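Local coordinates for protein-L-isoaspartate O-methyltransferase beta-aspartate methyltransferase (Plasmodium falciparum, PDB 2PBF) that probably repairs damaged proteins by methylating L-isoaspartyl residues with S-adenosyl-L-methionine, and is seen here with the product S-adenosyl-L-homocysteine, at residues A[111-122]-A[140-149]; A[36-44]-A[127-135]. All blocks are in the same frame, centred on the assembly; numbering follows the deposited sequence.

Interaction 1. Residues A[111-122]-A[140-149]; sequences YVIGLERVKDLV and DNFKIIHKNI. With SAH (S-adenosyl-L-homocysteine), chain C.
Six backbone hydrogen bonds tie V112, G114 and E116 to the strand 142-146 and its flanks, each of the three donating its N-H and accepting at its carbonyl from residues of 140-149. The bond from I145 N to G114 O is almost straight (178° at the hydrogen), whereas K147 N meets E116 O from above the carbonyl plane, where the edge strand ends.

Apolar packing follows on both faces. On one, I113 CD1 rests 3.6 Å from I145 CG1; L115, on the same face, reaches past the strand end, its CD2 3.7 Å from I149 CD1. On the other, V112 CB touches the F142 ring at CD1, while G114, having no side chain, lets I144 CD1 lie 4.0 Å from its CA.

These parallel strands and the helix starting at K119 form a beta-alpha-beta unit of the Rossmann-like methyltransferase fold, whose C-terminal strand ends hold the cofactor product. Extended at chi1 (169°), then bent at chi2 (60°), E116 turns its carboxylate away from the partner strand to the ribose of S-adenosyl-L-homocysteine, where OE1 accepts from O3' at 2.8 Å; OE2 is modelled implausibly close to O2', leaving that second bond doubtful in detail. At the adenine, N6 donates to N148 OD1 at 2.8 Å. The ring nitrogen N1 accepts from I149 N.

At the solvent side, K119 CB lies over one face of the H146 imidazole, a CH-pi contact 3.8 Å from the ring centroid. H146 NE2 makes a weak bond to R117 O, and a water joins ND1 to K119 NZ.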
loop_
_atom_site.group_PDB
_atom_site.type_symbol
_atom_site.label_atom_id
_atom_site.label_comp_id
_atom_site.label_asym_id
_atom_site.label_seq_id
_atom_site.Cartn_x
_atom_site.Cartn_y
_atom_site.Cartn_z
ATOM N N TYR A 111 -3.223 -12.827 -4.464
ATOM C CA TYR A 111 -4.341 -12.165 -3.873
ATOM C C TYR A 111 -3.957 -10.769 -3.343
ATOM O O TYR A 111 -2.972 -10.622 -2.603
ATOM C CB TYR A 111 -4.888 -13.049 -2.774
ATOM C CG TYR A 111 -6.165 -12.559 -2.173
ATOM C CD1 TYR A 111 -7.381 -12.719 -2.840
ATOM C CD2 TYR A 111 -6.164 -11.938 -0.938
ATOM C CE1 TYR A 111 -8.574 -12.260 -2.259
ATOM C CE2 TYR A 111 -7.330 -11.474 -0.370
ATOM C CZ TYR A 111 -8.529 -11.638 -1.030
ATOM O OH TYR A 111 -9.685 -11.189 -0.427
ATOM N N VAL A 112 -4.744 -9.756 -3.712
ATOM C CA VAL A 112 -4.524 -8.392 -3.214
ATOM C C VAL A 112 -5.815 -7.768 -2.676
ATOM O O VAL A 112 -6.852 -7.771 -3.349
ATOM C CB VAL A 112 -3.892 -7.485 -4.293
ATOM C CG1 VAL A 112 -3.616 -6.055 -3.751
ATOM C CG2 VAL A 112 -2.599 -8.104 -4.819
ATOM N N ILE A 113 -5.752 -7.235 -1.458
ATOM C CA ILE A 113 -6.925 -6.584 -0.868
ATOM C C ILE A 113 -6.542 -5.202 -0.330
ATOM O O ILE A 113 -5.508 -5.067 0.306
ATOM C CB ILE A 113 -7.664 -7.515 0.202
ATOM C CG1 ILE A 113 -9.006 -6.943 0.626
ATOM C CG2 ILE A 113 -6.833 -7.780 1.453
ATOM C CD1 ILE A 113 -9.826 -7.919 1.532
ATOM N N GLY A 114 -7.343 -4.180 -0.650
ATOM C CA GLY A 114 -7.202 -2.864 -0.038
ATOM C C GLY A 114 -8.291 -2.646 0.997
ATOM O O GLY A 114 -9.460 -2.893 0.735
ATOM N N LEU A 115 -7.916 -2.209 2.188
ATOM C CA LEU A 115 -8.905 -1.800 3.191
ATOM C C LEU A 115 -8.852 -0.296 3.367
ATOM O O LEU A 115 -7.777 0.275 3.560
ATOM C CB LEU A 115 -8.612 -2.460 4.541
ATOM C CG LEU A 115 -9.277 -3.769 4.966
ATOM C CD1 LEU A 115 -9.348 -4.846 3.870
ATOM C CD2 LEU A 115 -8.558 -4.304 6.204
ATOM N N GLU A 116 -10.022 0.334 3.320
ATOM C CA GLU A 116 -10.128 1.771 3.466
ATOM C C GLU A 116 -11.308 2.137 4.389
ATOM O O GLU A 116 -12.459 1.736 4.141
ATOM C CB GLU A 116 -10.238 2.438 2.094
ATOM C CG GLU A 116 -10.620 3.890 2.154
ATOM C CD GLU A 116 -9.613 4.717 2.941
ATOM O OE1 GLU A 116 -8.397 4.457 2.850
ATOM O OE2 GLU A 116 -10.038 5.616 3.667
ATOM N N ARG A 117 -11.014 2.894 5.445
ATOM C CA ARG A 117 -12.023 3.233 6.455
ATOM C C ARG A 117 -13.075 4.205 5.959
ATOM O O ARG A 117 -14.224 4.166 6.417
ATOM C CB ARG A 117 -11.382 3.721 7.756
ATOM C CG ARG A 117 -11.100 5.211 7.879
ATOM C CD ARG A 117 -10.524 5.554 9.290
ATOM N NE ARG A 117 -11.553 5.960 10.249
ATOM C CZ ARG A 117 -12.223 7.121 10.216
ATOM N NH1 ARG A 117 -13.133 7.370 11.156
ATOM N NH2 ARG A 117 -11.991 8.041 9.268
ATOM N N VAL A 118 -12.696 5.041 4.994
ATOM C CA VAL A 118 -13.567 6.104 4.481
ATOM C C VAL A 118 -14.182 5.727 3.147
ATOM O O VAL A 118 -13.477 5.415 2.172
ATOM C CB VAL A 118 -12.818 7.480 4.368
ATOM C CG1 VAL A 118 -13.788 8.600 4.097
ATOM C CG2 VAL A 118 -12.019 7.777 5.621
ATOM N N LYS A 119 -15.511 5.797 3.100
ATOM C CA LYS A 119 -16.294 5.262 2.008
ATOM C C LYS A 119 -16.094 6.060 0.736
ATOM O O LYS A 119 -16.018 5.492 -0.341
ATOM C CB LYS A 119 -17.779 5.252 2.403
ATOM C CG LYS A 119 -18.727 4.797 1.320
ATOM C CD LYS A 119 -18.574 3.323 1.019
ATOM C CE LYS A 119 -19.584 2.863 -0.029
ATOM N NZ LYS A 119 -19.410 1.403 -0.304
ATOM N N ASP A 120 -16.032 7.380 0.868
ATOM C CA ASP A 120 -15.720 8.251 -0.249
ATOM C C ASP A 120 -14.392 7.923 -0.883
ATOM O O ASP A 120 -14.234 8.085 -2.088
ATOM C CB ASP A 120 -15.668 9.707 0.205
ATOM C CG ASP A 120 -17.031 10.314 0.332
ATOM O OD1 ASP A 120 -17.971 9.854 -0.357
ATOM O OD2 ASP A 120 -17.146 11.258 1.131
ATOM N N LEU A 121 -13.429 7.517 -0.060
ATOM C CA LEU A 121 -12.131 7.103 -0.583
ATOM C C LEU A 121 -12.177 5.717 -1.231
ATOM O O LEU A 121 -11.570 5.524 -2.295
ATOM C CB LEU A 121 -11.016 7.249 0.461
ATOM C CG LEU A 121 -10.643 8.740 0.529
ATOM C CD1 LEU A 121 -10.386 9.178 1.930
ATOM C CD2 LEU A 121 -9.478 9.055 -0.397
ATOM N N VAL A 122 -12.903 4.773 -0.623
ATOM C CA VAL A 122 -13.282 3.537 -1.337
ATOM C C VAL A 122 -13.810 3.893 -2.746
ATOM O O VAL A 122 -13.234 3.489 -3.756
ATOM C CB VAL A 122 -14.354 2.703 -0.599
ATOM C CG1 VAL A 122 -14.705 1.460 -1.417
ATOM C CG2 VAL A 122 -13.883 2.307 0.792
ATOM N N ASP A 140 -11.726 -12.112 -8.913
ATOM C CA ASP A 140 -12.014 -12.556 -7.556
ATOM C C ASP A 140 -10.875 -12.239 -6.605
ATOM O O ASP A 140 -11.083 -12.181 -5.391
ATOM C CB ASP A 140 -12.227 -14.074 -7.513
ATOM C CG ASP A 140 -13.622 -14.501 -7.977
ATOM O OD1 ASP A 140 -14.581 -13.700 -7.853
ATOM O OD2 ASP A 140 -13.744 -15.661 -8.455
ATOM N N ASN A 141 -9.663 -12.100 -7.154
ATOM C CA ASN A 141 -8.477 -11.983 -6.325
ATOM C C ASN A 141 -7.884 -10.552 -6.213
ATOM O O ASN A 141 -6.710 -10.386 -5.917
ATOM C CB ASN A 141 -7.419 -13.029 -6.753
ATOM C CG ASN A 141 -6.965 -12.857 -8.180
ATOM O OD1 ASN A 141 -7.671 -12.292 -8.999
ATOM N ND2 ASN A 141 -5.777 -13.312 -8.475
ATOM N N PHE A 142 -8.708 -9.542 -6.481
ATOM C CA PHE A 142 -8.380 -8.155 -6.194
ATOM C C PHE A 142 -9.638 -7.500 -5.653
ATOM O O PHE A 142 -10.717 -7.660 -6.232
ATOM C CB PHE A 142 -7.857 -7.420 -7.450
ATOM C CG PHE A 142 -7.591 -5.944 -7.217
ATOM C CD1 PHE A 142 -6.335 -5.520 -6.802
ATOM C CD2 PHE A 142 -8.617 -4.993 -7.328
ATOM C CE1 PHE A 142 -6.075 -4.154 -6.517
ATOM C CE2 PHE A 142 -8.364 -3.619 -7.048
ATOM C CZ PHE A 142 -7.081 -3.203 -6.675
ATOM N N LYS A 143 -9.530 -6.810 -4.515
ATOM C CA LYS A 143 -10.680 -6.076 -3.982
ATOM C C LYS A 143 -10.258 -4.849 -3.186
ATOM O O LYS A 143 -9.202 -4.852 -2.552
ATOM C CB LYS A 143 -11.506 -6.952 -3.035
ATOM C CG LYS A 143 -12.218 -8.110 -3.673
ATOM C CD LYS A 143 -12.428 -9.246 -2.676
ATOM C CE LYS A 143 -12.326 -10.593 -3.410
ATOM N NZ LYS A 143 -13.438 -11.527 -3.084
ATOM N N ILE A 144 -11.115 -3.828 -3.207
ATOM C CA ILE A 144 -11.037 -2.693 -2.284
ATOM C C ILE A 144 -12.289 -2.718 -1.430
ATOM O O ILE A 144 -13.393 -2.600 -1.948
ATOM C CB ILE A 144 -11.001 -1.324 -3.014
ATOM C CG1 ILE A 144 -9.899 -1.266 -4.076
ATOM C CG2 ILE A 144 -10.901 -0.173 -1.978
ATOM C CD1 ILE A 144 -8.455 -1.271 -3.534
ATOM N N ILE A 145 -12.083 -2.882 -0.128
ATOM C CA ILE A 145 -13.133 -3.024 0.876
ATOM C C ILE A 145 -13.246 -1.756 1.734
ATOM O O ILE A 145 -12.235 -1.188 2.137
ATOM C CB ILE A 145 -12.812 -4.241 1.832
ATOM C CG1 ILE A 145 -12.491 -5.515 1.038
ATOM C CG2 ILE A 145 -13.928 -4.518 2.789
ATOM C CD1 ILE A 145 -13.445 -5.823 -0.102
ATOM N N HIS A 146 -14.476 -1.326 2.008
ATOM C CA HIS A 146 -14.748 -0.317 3.041
ATOM C C HIS A 146 -14.660 -0.929 4.438
ATOM O O HIS A 146 -15.573 -1.616 4.882
ATOM C CB HIS A 146 -16.112 0.322 2.808
ATOM C CG HIS A 146 -16.458 1.395 3.792
ATOM N ND1 HIS A 146 -17.755 1.744 4.079
ATOM C CD2 HIS A 146 -15.676 2.182 4.567
ATOM C CE1 HIS A 146 -17.762 2.710 4.980
ATOM N NE2 HIS A 146 -16.512 2.992 5.295
ATOM N N LYS A 147 -13.559 -0.672 5.132
ATOM C CA LYS A 147 -13.278 -1.330 6.402
ATOM C C LYS A 147 -12.200 -0.621 7.206
ATOM O O LYS A 147 -11.166 -0.227 6.677
ATOM C CB LYS A 147 -12.831 -2.781 6.156
ATOM C CG LYS A 147 -12.594 -3.621 7.421
ATOM C CD LYS A 147 -13.816 -4.489 7.674
ATOM C CE LYS A 147 -14.106 -4.673 9.144
ATOM N NZ LYS A 147 -15.203 -5.681 9.297
ATOM N N ASN A 148 -12.443 -0.505 8.501
ATOM C CA ASN A 148 -11.433 -0.086 9.445
ATOM C C ASN A 148 -10.723 -1.320 9.978
ATOM O O ASN A 148 -11.368 -2.267 10.422
ATOM C CB ASN A 148 -12.075 0.672 10.608
ATOM C CG ASN A 148 -11.058 1.280 11.541
ATOM O OD1 ASN A 148 -10.012 0.684 11.842
ATOM N ND2 ASN A 148 -11.349 2.490 11.997
ATOM N N ILE A 149 -9.393 -1.291 9.945
ATOM C CA ILE A 149 -8.572 -2.440 10.312
ATOM C C ILE A 149 -8.786 -2.842 11.778
ATOM O O ILE A 149 -8.577 -4.003 12.159
ATOM C CB ILE A 149 -7.075 -2.161 10.000
ATOM C CG1 ILE A 149 -6.213 -3.411 10.219
ATOM C CG2 ILE A 149 -6.536 -0.975 10.824
ATOM C CD1 ILE A 149 -6.549 -4.588 9.329
HETATM N N SAH C . -1.740 4.412 0.226
HETATM C CA SAH C . -2.651 5.585 0.247
HETATM C CB SAH C . -2.460 6.335 1.540
HETATM C CG SAH C . -3.677 7.219 1.778
HETATM S SD SAH C . -3.535 8.138 3.313
HETATM C C SAH C . -2.474 6.517 -0.956
HETATM O O SAH C . -1.333 6.829 -1.304
HETATM O OXT SAH C . -3.465 6.960 -1.591
HETATM C "C5'" SAH C . -3.973 6.780 4.425
HETATM C "C4'" SAH C . -5.386 6.215 4.274
HETATM O "O4'" SAH C . -5.630 5.424 5.403
HETATM C "C3'" SAH C . -6.530 7.218 4.207
HETATM O "O3'" SAH C . -7.232 7.038 2.988
HETATM C "C2'" SAH C . -7.391 6.902 5.421
HETATM O "O2'" SAH C . -8.768 7.054 5.158
HETATM C "C1'" SAH C . -7.021 5.456 5.680
HETATM N N9 SAH C . -7.195 4.984 7.072
HETATM C C8 SAH C . -6.942 5.699 8.207
HETATM N N7 SAH C . -7.174 4.895 9.270
HETATM C C5 SAH C . -7.596 3.685 8.839
HETATM C C6 SAH C . -7.996 2.521 9.504
HETATM N N6 SAH C . -8.020 2.425 10.827
HETATM N N1 SAH C . -8.350 1.417 8.771
HETATM C C2 SAH C . -8.342 1.475 7.390
HETATM N N3 SAH C . -7.962 2.635 6.763
HETATM C C4 SAH C . -7.594 3.729 7.463
HETATM O O HOH W 1 -19.823 0.495 2.368
HETATM O O HOH W 2 -17.295 6.102 5.938
#

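Interaction 2. Residues A[36-44]-A[127-135]; sequences QVDRGKYIK and ENIKRDKPE
Y42 OH donates to D132 OD2 at 2.8 Å, meeting the lone pair that faces away from the other carboxylate oxygen. The carboxylate stands nearly perpendicular to the phenol ring (88° between planes) and reaches it at the edge; with CG anti to the backbone N (chi1 -173°), D132 extends from the helix toward that hydroxyl. The same OD2 also accepts from K133 NZ at 2.9 Å, a salt bridge on the syn side but well out of the carboxylate plane, so two donors hold this oxygen and probably favour its charged form.

K133 is the first residue beyond helix 119-132, and its long chain, extended and then bent at chi4 (70°), brings NZ to Q36 O as well, at 2.6 Å. The contact thus fastens the loop between helix 28-35 and strand 53-56 to the C-terminal end of a Rossmann-fold helix. Within that loop an Asx turn, D38 OD1 accepting from G40 N, leads into the short 3-10 segment 39-41.

Van der Waals contacts add to this: N128 CB comes obliquely to Y42 CD1 (3.6 Å), and I129 CG1 meets the ring edge at CE1, 4.0 Å away. N128 has its amide nitrogen bonded to S91 O, while its OD1 accepts from R131 NH1, steadying the guanidinium whose NH1 also makes a weak bond to K41 O. Exposed K44 brings NZ over one face of that guanidinium, like charges close without a bond.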
loop_
_atom_site.group_PDB
_atom_site.type_symbol
_atom_site.label_atom_id
_atom_site.label_comp_id
_atom_site.label_asym_id
_atom_site.label_seq_id
_atom_site.Cartn_x
_atom_site.Cartn_y
_atom_site.Cartn_z
ATOM N N GLN A 36 4.052 0.987 -14.773
ATOM C CA GLN A 36 2.775 0.414 -15.178
ATOM C C GLN A 36 1.548 1.090 -14.556
ATOM O O GLN A 36 0.412 0.868 -15.012
ATOM C CB GLN A 36 2.773 -1.102 -14.921
ATOM C CG GLN A 36 3.737 -1.870 -15.836
ATOM C CD GLN A 36 3.751 -3.364 -15.565
ATOM O OE1 GLN A 36 2.904 -4.090 -16.052
ATOM N NE2 GLN A 36 4.729 -3.826 -14.792
ATOM N N VAL A 37 1.768 1.919 -13.529
ATOM C CA VAL A 37 0.677 2.586 -12.821
ATOM C C VAL A 37 0.848 4.130 -12.836
ATOM O O VAL A 37 1.552 4.704 -11.997
ATOM C CB VAL A 37 0.521 2.044 -11.340
ATOM C CG1 VAL A 37 -0.758 2.553 -10.733
ATOM C CG2 VAL A 37 0.531 0.509 -11.305
ATOM N N ASP A 38 0.199 4.784 -13.797
ATOM C CA ASP A 38 0.287 6.217 -13.982
ATOM C C ASP A 38 -0.430 6.978 -12.859
ATOM O O ASP A 38 -1.657 6.861 -12.695
ATOM C CB ASP A 38 -0.301 6.602 -15.358
ATOM C CG ASP A 38 -0.111 8.088 -15.705
ATOM O OD1 ASP A 38 0.007 8.936 -14.802
ATOM O OD2 ASP A 38 -0.098 8.411 -16.920
ATOM N N ARG A 39 0.340 7.782 -12.121
ATOM C CA ARG A 39 -0.150 8.540 -10.956
ATOM C C ARG A 39 -1.306 9.483 -11.280
ATOM O O ARG A 39 -2.219 9.655 -10.459
ATOM C CB ARG A 39 1.010 9.307 -10.302
ATOM C CG ARG A 39 0.730 9.888 -8.916
ATOM C CD ARG A 39 1.966 10.623 -8.352
ATOM N NE ARG A 39 1.633 11.535 -7.254
ATOM C CZ ARG A 39 1.463 11.165 -5.974
ATOM N NH1 ARG A 39 1.626 9.901 -5.622
ATOM N NH2 ARG A 39 1.143 12.061 -5.047
ATOM N N GLY A 40 -1.276 10.065 -12.483
ATOM C CA GLY A 40 -2.359 10.927 -12.994
ATOM C C GLY A 40 -3.725 10.277 -13.147
ATOM O O GLY A 40 -4.752 10.961 -13.250
ATOM N N LYS A 41 -3.755 8.951 -13.145
ATOM C CA LYS A 41 -5.028 8.219 -13.147
ATOM C C LYS A 41 -5.566 8.039 -11.714
ATOM O O LYS A 41 -6.680 7.551 -11.511
ATOM C CB LYS A 41 -4.864 6.864 -13.857
ATOM C CG LYS A 41 -4.288 6.976 -15.257
ATOM C CD LYS A 41 -5.387 7.089 -16.300
ATOM C CE LYS A 41 -4.891 6.637 -17.668
ATOM N NZ LYS A 41 -6.007 6.161 -18.554
ATOM N N TYR A 42 -4.758 8.455 -10.736
ATOM C CA TYR A 42 -5.043 8.263 -9.306
ATOM C C TYR A 42 -5.215 9.558 -8.504
ATOM O O TYR A 42 -5.776 9.564 -7.390
ATOM C CB TYR A 42 -4.009 7.308 -8.679
ATOM C CG TYR A 42 -4.248 5.931 -9.224
ATOM C CD1 TYR A 42 -5.085 5.030 -8.557
ATOM C CD2 TYR A 42 -3.721 5.558 -10.453
ATOM C CE1 TYR A 42 -5.355 3.765 -9.099
ATOM C CE2 TYR A 42 -3.989 4.318 -11.007
ATOM C CZ TYR A 42 -4.796 3.428 -10.327
ATOM O OH TYR A 42 -5.028 2.204 -10.886
ATOM N N ILE A 43 -4.734 10.640 -9.087
ATOM C CA ILE A 43 -4.946 11.982 -8.569
ATOM C C ILE A 43 -4.955 12.980 -9.725
ATOM O O ILE A 43 -4.122 12.901 -10.625
ATOM C CB ILE A 43 -3.900 12.385 -7.491
ATOM C CG1 ILE A 43 -4.338 13.678 -6.776
ATOM C CG2 ILE A 43 -2.511 12.521 -8.078
ATOM C CD1 ILE A 43 -5.225 13.453 -5.599
ATOM N N LYS A 44 -5.909 13.904 -9.693
ATOM C CA LYS A 44 -6.035 14.929 -10.736
ATOM C C LYS A 44 -5.075 16.127 -10.568
ATOM O O LYS A 44 -4.431 16.533 -11.535
ATOM C CB LYS A 44 -7.490 15.418 -10.821
ATOM C CG LYS A 44 -8.260 14.945 -12.065
ATOM C CD LYS A 44 -8.686 13.480 -11.940
ATOM C CE LYS A 44 -9.614 13.056 -13.076
ATOM N NZ LYS A 44 -10.878 12.493 -12.513
ATOM N N GLU A 127 -13.150 4.314 -8.680
ATOM C CA GLU A 127 -13.301 5.111 -9.899
ATOM C C GLU A 127 -11.976 5.264 -10.651
ATOM O O GLU A 127 -11.944 5.243 -11.859
ATOM C CB GLU A 127 -13.882 6.491 -9.568
ATOM C CG GLU A 127 -15.365 6.612 -9.846
ATOM C CD GLU A 127 -15.690 6.590 -11.349
ATOM O OE1 GLU A 127 -16.075 5.517 -11.867
ATOM O OE2 GLU A 127 -15.547 7.644 -12.015
ATOM N N ASN A 128 -10.897 5.449 -9.894
ATOM C CA ASN A 128 -9.540 5.528 -10.408
ATOM C C ASN A 128 -9.192 4.254 -11.135
ATOM O O ASN A 128 -8.602 4.289 -12.205
ATOM C CB ASN A 128 -8.561 5.715 -9.236
ATOM C CG ASN A 128 -8.625 7.104 -8.609
ATOM O OD1 ASN A 128 -9.232 8.042 -9.141
ATOM N ND2 ASN A 128 -7.977 7.241 -7.471
ATOM N N ILE A 129 -9.557 3.117 -10.546
ATOM C CA ILE A 129 -9.187 1.815 -11.102
ATOM C C ILE A 129 -9.997 1.495 -12.352
ATOM O O ILE A 129 -9.447 0.988 -13.335
ATOM C CB ILE A 129 -9.255 0.677 -10.048
ATOM C CG1 ILE A 129 -8.290 0.987 -8.886
ATOM C CG2 ILE A 129 -8.912 -0.666 -10.721
ATOM C CD1 ILE A 129 -8.645 0.367 -7.549
ATOM N N LYS A 130 -11.285 1.832 -12.327
ATOM C CA LYS A 130 -12.118 1.750 -13.523
ATOM C C LYS A 130 -11.469 2.476 -14.706
ATOM O O LYS A 130 -11.354 1.899 -15.779
ATOM C CB LYS A 130 -13.543 2.275 -13.278
ATOM C CG LYS A 130 -14.352 1.496 -12.239
ATOM C CD LYS A 130 -15.859 1.386 -12.595
ATOM C CE LYS A 130 -16.526 0.230 -11.814
ATOM N NZ LYS A 130 -18.037 0.223 -11.875
ATOM N N ARG A 131 -11.026 3.717 -14.514
ATOM C CA ARG A 131 -10.431 4.487 -15.623
ATOM C C ARG A 131 -9.049 4.000 -16.029
ATOM O O ARG A 131 -8.663 4.136 -17.205
ATOM C CB ARG A 131 -10.443 5.997 -15.346
ATOM C CG ARG A 131 -9.113 6.673 -14.971
ATOM C CD ARG A 131 -9.267 8.229 -14.997
ATOM N NE ARG A 131 -10.469 8.644 -14.258
ATOM C CZ ARG A 131 -10.511 8.869 -12.947
ATOM N NH1 ARG A 131 -9.409 8.749 -12.218
ATOM N NH2 ARG A 131 -11.660 9.211 -12.361
ATOM N N ASP A 132 -8.316 3.418 -15.077
ATOM C CA ASP A 132 -6.965 2.946 -15.349
ATOM C C ASP A 132 -6.939 1.497 -15.859
ATOM O O ASP A 132 -6.456 1.227 -16.965
ATOM C CB ASP A 132 -6.085 3.099 -14.107
ATOM C CG ASP A 132 -4.613 2.768 -14.378
ATOM O OD1 ASP A 132 -4.093 3.075 -15.488
ATOM O OD2 ASP A 132 -3.970 2.209 -13.457
ATOM N N LYS A 133 -7.446 0.578 -15.043
ATOM C CA LYS A 133 -7.373 -0.860 -15.302
ATOM C C LYS A 133 -8.692 -1.527 -14.896
ATOM O O LYS A 133 -8.738 -2.206 -13.845
ATOM C CB LYS A 133 -6.224 -1.476 -14.498
ATOM C CG LYS A 133 -4.846 -1.074 -14.982
ATOM C CD LYS A 133 -3.796 -1.317 -13.924
ATOM C CE LYS A 133 -2.407 -1.087 -14.483
ATOM N NZ LYS A 133 -2.116 0.354 -14.775
ATOM N N PRO A 134 -9.768 -1.342 -15.711
ATOM C CA PRO A 134 -11.095 -1.815 -15.313
ATOM C C PRO A 134 -11.132 -3.337 -15.132
ATOM O O PRO A 134 -12.017 -3.852 -14.477
ATOM C CB PRO A 134 -12.007 -1.381 -16.486
ATOM C CG PRO A 134 -11.116 -1.111 -17.607
ATOM C CD PRO A 134 -9.791 -0.700 -17.039
ATOM N N GLU A 135 -10.155 -4.028 -15.716
ATOM C CA GLU A 135 -10.058 -5.480 -15.623
ATOM C C GLU A 135 -9.886 -5.967 -14.174
ATOM O O GLU A 135 -10.330 -7.058 -13.830
ATOM C CB GLU A 135 -8.933 -5.994 -16.529
ATOM C CG GLU A 135 -7.525 -5.467 -16.209
ATOM C CD GLU A 135 -7.123 -4.211 -16.988
ATOM O OE1 GLU A 135 -8.005 -3.422 -17.367
ATOM O OE2 GLU A 135 -5.906 -4.023 -17.218
#

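In the fold
Helix 119-132 serves both contacts: its first turn belongs to interaction 1 and its last turns to interaction 2, and the centres of the two contacts lie about 16 Å apart. I129, part of interaction 2, joins them directly, its CD1 packing at 4.0 Å from both F142 CZ and I144 CG1. Interaction 1 is strand pairing at the edge of the central sheet, with a buried apolar middle, regular backbone bonds and ligand-binding polar groups at the C-terminal ends of the strands. Interaction 2 is smaller, burying 531 Å² against 933 Å², and lies farther from the chain centre; there charged side chains and a tyrosine hydroxyl reach loop carbonyls and each other, as suits an irregular loop against a helix.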